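Local coordinates for protein sulfatase (Bacteroides fragilis CAG:558, PDB 6USS) that probably hydrolyses aryl sulfate esters as a calcium-dependent gut bacterial sulfatase, here captured with its catalytic position substituted, at residues Thr143-Thr147 with Lys397-Pro401; Lys459-Phe463 with Ile482-Ser487. The protein carries 1 engineered substitution. The contacts are given in a common frame with arbitrary orientation. Numbering follows the deposited sequence.

Contact 1. Residues Thr143-Thr147 with Lys397-Pro401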
loop_
_atom_site.group_PDB
_atom_site.type_symbol
_atom_site.label_atom_id
_atom_site.label_comp_id
_atom_site.label_asym_id
_atom_site.label_seq_id
_atom_site.Cartn_x
_atom_site.Cartn_y
_atom_site.Cartn_z
ATOM N N THR A 143 7.378 -19.281 -4.954
ATOM C CA THR A 143 7.479 -17.932 -5.482
ATOM C C THR A 143 8.920 -17.610 -5.839
ATOM O O THR A 143 9.858 -18.207 -5.301
ATOM C CB THR A 143 6.974 -16.890 -4.471
ATOM O OG1 THR A 143 7.834 -16.879 -3.321
ATOM C CG2 THR A 143 5.538 -17.200 -4.058
ATOM N N PHE A 144 9.080 -16.653 -6.753
ATOM C CA PHE A 144 10.355 -15.992 -6.987
ATOM C C PHE A 144 10.360 -14.686 -6.198
ATOM O O PHE A 144 9.508 -13.813 -6.429
ATOM C CB PHE A 144 10.581 -15.733 -8.476
ATOM C CG PHE A 144 11.926 -15.143 -8.782
ATOM C CD1 PHE A 144 13.041 -15.954 -8.884
ATOM C CD2 PHE A 144 12.078 -13.774 -8.953
ATOM C CE1 PHE A 144 14.291 -15.414 -9.145
ATOM C CE2 PHE A 144 13.326 -13.227 -9.231
ATOM C CZ PHE A 144 14.435 -14.049 -9.329
ATOM N N GLN A 145 11.284 -14.574 -5.240
ATOM C CA GLN A 145 11.419 -13.353 -4.451
ATOM C C GLN A 145 12.149 -12.307 -5.279
ATOM O O GLN A 145 13.164 -12.609 -5.915
ATOM C CB GLN A 145 12.180 -13.602 -3.150
ATOM C CG GLN A 145 12.459 -12.306 -2.362
ATOM C CD GLN A 145 13.233 -12.522 -1.057
ATOM O OE1 GLN A 145 13.680 -13.633 -0.761
ATOM N NE2 GLN A 145 13.387 -11.452 -0.273
ATOM N N ALA A 146 11.629 -11.084 -5.283
ATOM C CA ALA A 146 12.253 -10.054 -6.101
ATOM C C ALA A 146 11.880 -8.678 -5.578
ATOM O O ALA A 146 10.820 -8.487 -4.974
ATOM C CB ALA A 146 11.867 -10.177 -7.581
ATOM N N THR A 147 12.782 -7.730 -5.813
ATOM C CA THR A 147 12.553 -6.328 -5.502
ATOM C C THR A 147 11.701 -5.711 -6.610
ATOM O O THR A 147 12.117 -5.681 -7.777
ATOM C CB THR A 147 13.891 -5.611 -5.363
ATOM O OG1 THR A 147 14.614 -6.195 -4.271
ATOM C CG2 THR A 147 13.679 -4.138 -5.096
ATOM N N LYS A 397 19.512 -0.998 -5.638
ATOM C CA LYS A 397 19.880 -2.374 -5.362
ATOM C C LYS A 397 18.636 -3.255 -5.406
ATOM O O LYS A 397 17.529 -2.811 -5.092
ATOM C CB LYS A 397 20.524 -2.510 -3.987
ATOM C CG LYS A 397 21.582 -1.480 -3.666
ATOM C CD LYS A 397 22.834 -2.186 -3.164
ATOM C CE LYS A 397 24.095 -1.411 -3.473
ATOM N NZ LYS A 397 25.286 -2.300 -3.522
ATOM N N THR A 398 18.835 -4.522 -5.764
ATOM C CA THR A 398 17.751 -5.480 -5.892
ATOM C C THR A 398 18.189 -6.800 -5.271
ATOM O O THR A 398 19.374 -7.132 -5.293
ATOM C CB THR A 398 17.391 -5.686 -7.370
ATOM O OG1 THR A 398 18.597 -5.897 -8.114
ATOM C CG2 THR A 398 16.698 -4.456 -7.946
ATOM N N VAL A 399 17.232 -7.561 -4.719
ATOM C CA VAL A 399 17.592 -8.888 -4.212
ATOM C C VAL A 399 17.904 -9.843 -5.353
ATOM O O VAL A 399 18.714 -10.762 -5.191
ATOM C CB VAL A 399 16.495 -9.479 -3.296
ATOM C CG1 VAL A 399 16.285 -8.605 -2.046
ATOM C CG2 VAL A 399 15.181 -9.694 -4.057
ATOM N N GLN A 400 17.276 -9.659 -6.511
ATOM C CA GLN A 400 17.414 -10.565 -7.640
ATOM C C GLN A 400 18.256 -9.923 -8.735
ATOM O O GLN A 400 18.277 -8.690 -8.858
ATOM C CB GLN A 400 16.041 -10.930 -8.226
ATOM C CG GLN A 400 15.424 -9.850 -9.128
ATOM C CD GLN A 400 14.949 -8.605 -8.358
ATOM O OE1 GLN A 400 15.210 -8.453 -7.158
ATOM N NE2 GLN A 400 14.234 -7.725 -9.047
ATOM N N PRO A 401 18.942 -10.722 -9.557
ATOM C CA PRO A 401 19.641 -10.155 -10.721
ATOM C C PRO A 401 18.655 -9.536 -11.695
ATOM O O PRO A 401 17.505 -9.963 -11.793
ATOM C CB PRO A 401 20.340 -11.366 -11.355
ATOM C CG PRO A 401 20.239 -12.460 -10.361
ATOM C CD PRO A 401 19.009 -12.189 -9.544
#

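Contact 2. Residues Lys459-Phe463 with Ile482-Ser487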
loop_
_atom_site.group_PDB
_atom_site.type_symbol
_atom_site.label_atom_id
_atom_site.label_comp_id
_atom_site.label_asym_id
_atom_site.label_seq_id
_atom_site.Cartn_x
_atom_site.Cartn_y
_atom_site.Cartn_z
ATOM N N LYS A 459 12.324 -31.830 -31.455
ATOM C CA LYS A 459 12.287 -31.151 -32.741
ATOM C C LYS A 459 12.879 -29.751 -32.608
ATOM O O LYS A 459 12.662 -29.065 -31.605
ATOM C CB LYS A 459 10.834 -31.092 -33.236
ATOM C CG LYS A 459 10.587 -30.276 -34.487
ATOM C CD LYS A 459 10.853 -31.100 -35.757
ATOM C CE LYS A 459 10.688 -30.252 -37.033
ATOM N NZ LYS A 459 11.561 -30.754 -38.143
ATOM N N LYS A 460 13.644 -29.330 -33.616
ATOM C CA LYS A 460 14.187 -27.979 -33.664
ATOM C C LYS A 460 13.731 -27.276 -34.940
ATOM O O LYS A 460 13.643 -27.895 -36.003
ATOM C CB LYS A 460 15.719 -27.998 -33.572
ATOM C CG LYS A 460 16.263 -28.537 -32.232
ATOM C CD LYS A 460 17.796 -28.429 -32.162
ATOM C CE LYS A 460 18.345 -28.862 -30.807
ATOM N NZ LYS A 460 19.682 -29.517 -30.912
ATOM N N GLU A 461 13.403 -25.985 -34.818
ATOM C CA GLU A 461 13.010 -25.141 -35.944
ATOM C C GLU A 461 13.872 -23.885 -35.949
ATOM O O GLU A 461 14.084 -23.260 -34.902
ATOM C CB GLU A 461 11.526 -24.753 -35.881
ATOM C CG GLU A 461 10.585 -25.915 -36.092
ATOM C CD GLU A 461 9.118 -25.513 -36.076
ATOM O OE1 GLU A 461 8.774 -24.496 -35.434
ATOM O OE2 GLU A 461 8.300 -26.230 -36.702
ATOM N N LEU A 462 14.395 -23.535 -37.120
ATOM C CA LEU A 462 15.256 -22.372 -37.270
ATOM C C LEU A 462 14.628 -21.461 -38.308
ATOM O O LEU A 462 14.359 -21.897 -39.432
ATOM C CB LEU A 462 16.669 -22.789 -37.682
ATOM C CG LEU A 462 17.660 -21.647 -37.935
ATOM C CD1 LEU A 462 17.992 -20.983 -36.640
ATOM C CD2 LEU A 462 18.925 -22.150 -38.581
ATOM N N PHE A 463 14.368 -20.213 -37.936
ATOM C CA PHE A 463 13.752 -19.269 -38.858
ATOM C C PHE A 463 14.604 -18.019 -38.973
ATOM O O PHE A 463 15.173 -17.543 -37.984
ATOM C CB PHE A 463 12.333 -18.871 -38.424
ATOM C CG PHE A 463 11.369 -20.035 -38.312
ATOM C CD1 PHE A 463 10.770 -20.574 -39.441
ATOM C CD2 PHE A 463 11.052 -20.575 -37.071
ATOM C CE1 PHE A 463 9.883 -21.641 -39.334
ATOM C CE2 PHE A 463 10.163 -21.635 -36.954
ATOM C CZ PHE A 463 9.581 -22.171 -38.083
ATOM N N ILE A 482 24.368 -23.281 -37.508
ATOM C CA ILE A 482 23.625 -22.341 -36.683
ATOM C C ILE A 482 22.891 -23.070 -35.568
ATOM O O ILE A 482 22.976 -22.687 -34.391
ATOM C CB ILE A 482 22.644 -21.547 -37.551
ATOM C CG1 ILE A 482 23.421 -20.694 -38.557
ATOM C CG2 ILE A 482 21.739 -20.720 -36.667
ATOM C CD1 ILE A 482 22.550 -19.861 -39.471
ATOM N N VAL A 483 22.149 -24.125 -35.932
ATOM C CA VAL A 483 21.321 -24.859 -34.978
ATOM C C VAL A 483 22.147 -25.270 -33.768
ATOM O O VAL A 483 21.725 -25.108 -32.614
ATOM C CB VAL A 483 20.669 -26.072 -35.670
ATOM C CG1 VAL A 483 19.933 -26.932 -34.665
ATOM C CG2 VAL A 483 19.710 -25.612 -36.766
ATOM N N LYS A 484 23.363 -25.747 -34.005
ATOM C CA LYS A 484 24.192 -26.195 -32.891
ATOM C C LYS A 484 24.626 -25.028 -32.016
ATOM O O LYS A 484 24.521 -25.104 -30.784
ATOM C CB LYS A 484 25.401 -26.983 -33.412
ATOM C CG LYS A 484 26.157 -27.709 -32.297
ATOM C CD LYS A 484 27.479 -28.271 -32.777
ATOM C CE LYS A 484 28.377 -27.163 -33.297
ATOM N NZ LYS A 484 29.793 -27.595 -33.395
ATOM N N HIS A 485 25.104 -23.942 -32.632
ATOM C CA HIS A 485 25.583 -22.816 -31.835
ATOM C C HIS A 485 24.445 -22.204 -31.024
ATOM O O HIS A 485 24.575 -21.981 -29.810
ATOM C CB HIS A 485 26.242 -21.762 -32.724
ATOM C CG HIS A 485 27.479 -22.240 -33.439
ATOM N ND1 HIS A 485 27.901 -21.704 -34.640
ATOM C CD2 HIS A 485 28.383 -23.204 -33.125
ATOM C CE1 HIS A 485 29.009 -22.313 -35.031
ATOM N NE2 HIS A 485 29.321 -23.229 -34.132
ATOM N N LEU A 486 23.296 -21.977 -31.667
ATOM C CA LEU A 486 22.151 -21.452 -30.934
ATOM C C LEU A 486 21.606 -22.464 -29.933
ATOM O O LEU A 486 21.099 -22.075 -28.875
ATOM C CB LEU A 486 21.059 -20.997 -31.905
ATOM C CG LEU A 486 21.492 -19.813 -32.747
ATOM C CD1 LEU A 486 20.309 -19.349 -33.558
ATOM C CD2 LEU A 486 22.036 -18.683 -31.870
ATOM N N SER A 487 21.693 -23.762 -30.245
ATOM C CA SER A 487 21.387 -24.771 -29.235
ATOM C C SER A 487 22.252 -24.587 -27.995
ATOM O O SER A 487 21.752 -24.617 -26.864
ATOM C CB SER A 487 21.566 -26.188 -29.796
ATOM O OG SER A 487 20.541 -26.518 -30.719
#

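Contact 1. Residues Thr143-Thr147 with Lys397-Pro401
In this alkaline phosphatase-like sulfatase fold, the carboxamide of Q400 pairs with both backbone groups of T147. T147 N donates to Q400 OE1 at 2.9 Å in an almost straight bond, and Q400 NE2 returns a bond to T147 O at 3.2 Å, so one amide group pairs with the N-H and C=O of a single residue much as a neighbouring strand would. Glutamine suits the place because its side-chain amide carries both a donor and an acceptor. In a third bond the roles of side chain and backbone are exchanged: V399 N donates to T147 OG1 at 3.0 Å, making the threonine hydroxyl an acceptor for the loop backbone. This joins the loop between helices 383-390 and 408-412 to the loop that leaves strand 143-145, itself paired in parallel with strand 133-135. The touching parts run nearly antiparallel, 173° apart, yet side chains take part in all three bonds, so this is not a sheet ladder. Q400 NE2 also bonds T97 O, and Y384 of helix 383-390 reaches T147 O through its hydroxyl, drawing two more parts of the chain to the same spot. Van der Waals packing surrounds these bonds. A146, small enough to let the glutamine lie close, brings CB to 3.5 Å from Q400 CD, while its CA meets V399 CG2 at 3.6 Å. V399 CG2 also lies 4.1 Å from Q145 CG, the aliphatic part of a partly exposed glutamine. Farther out, the ring of F144 reaches back to the loop, its CZ 3.7 Å from Q400 CB.

Contact 2. Residues Lys459-Phe463 with Ile482-Ser487
Helix 482-487 crosses strand 460-463 at 106°, with the short axes 9.8 Å apart at their closest. I482 opens the contact: its CG2 lies 3.7 Å from L462 CD2. One residue on, V483 makes the closest CA approach, its CA 6.9 Å from L462 CA. The two methyls of V483 meet different strand residues, CG2 touching L462 CD2 at 4.0 Å and CG1 resting on the alkyl chain of K460, whose CD is 3.6 Å away. K484 and H485 turn off this face, as polar residues on the exposed side of a helix can. L486, one turn after I482, returns to it and sets CD1 4.2 Å from L462 CD1, so the strand leucine packs against all three apolar helix residues. S487 OG donates to V483 O at 2.6 Å, the familiar return of a helical serine to the preceding turn, and accepts a weak bond from K460 NZ at 3.1 Å; the lysine's stronger partner is P514 O. K460 and L462 point to the helix while the intervening E461 points away, giving the edge strand one helix-facing side: a C-terminal helix packed across a four-stranded antiparallel sheet, the alpha/beta arrangement of the sulfatase C-terminal subdomain.

In the fold
The contacts lie in separate parts of the chain, their centres 32 Å apart and their nearest atoms about 20 Å, and share no helix or strand. Both are partly buried, away from the calcium site and untouched by the other subunit. Contact 1 lies nearer the chain's centre and bridges about 250 residues, tying a late loop to a short early strand and the loop leaving it; without regular structure in that late loop, hydrogen bonds between side chains and backbone are prominent in the fit. Contact 2 is more local, with only 18 residues between its segments, and its regular helix and sheet meet chiefly through aliphatic side chains, the polar link being weak and confined to the lysine end.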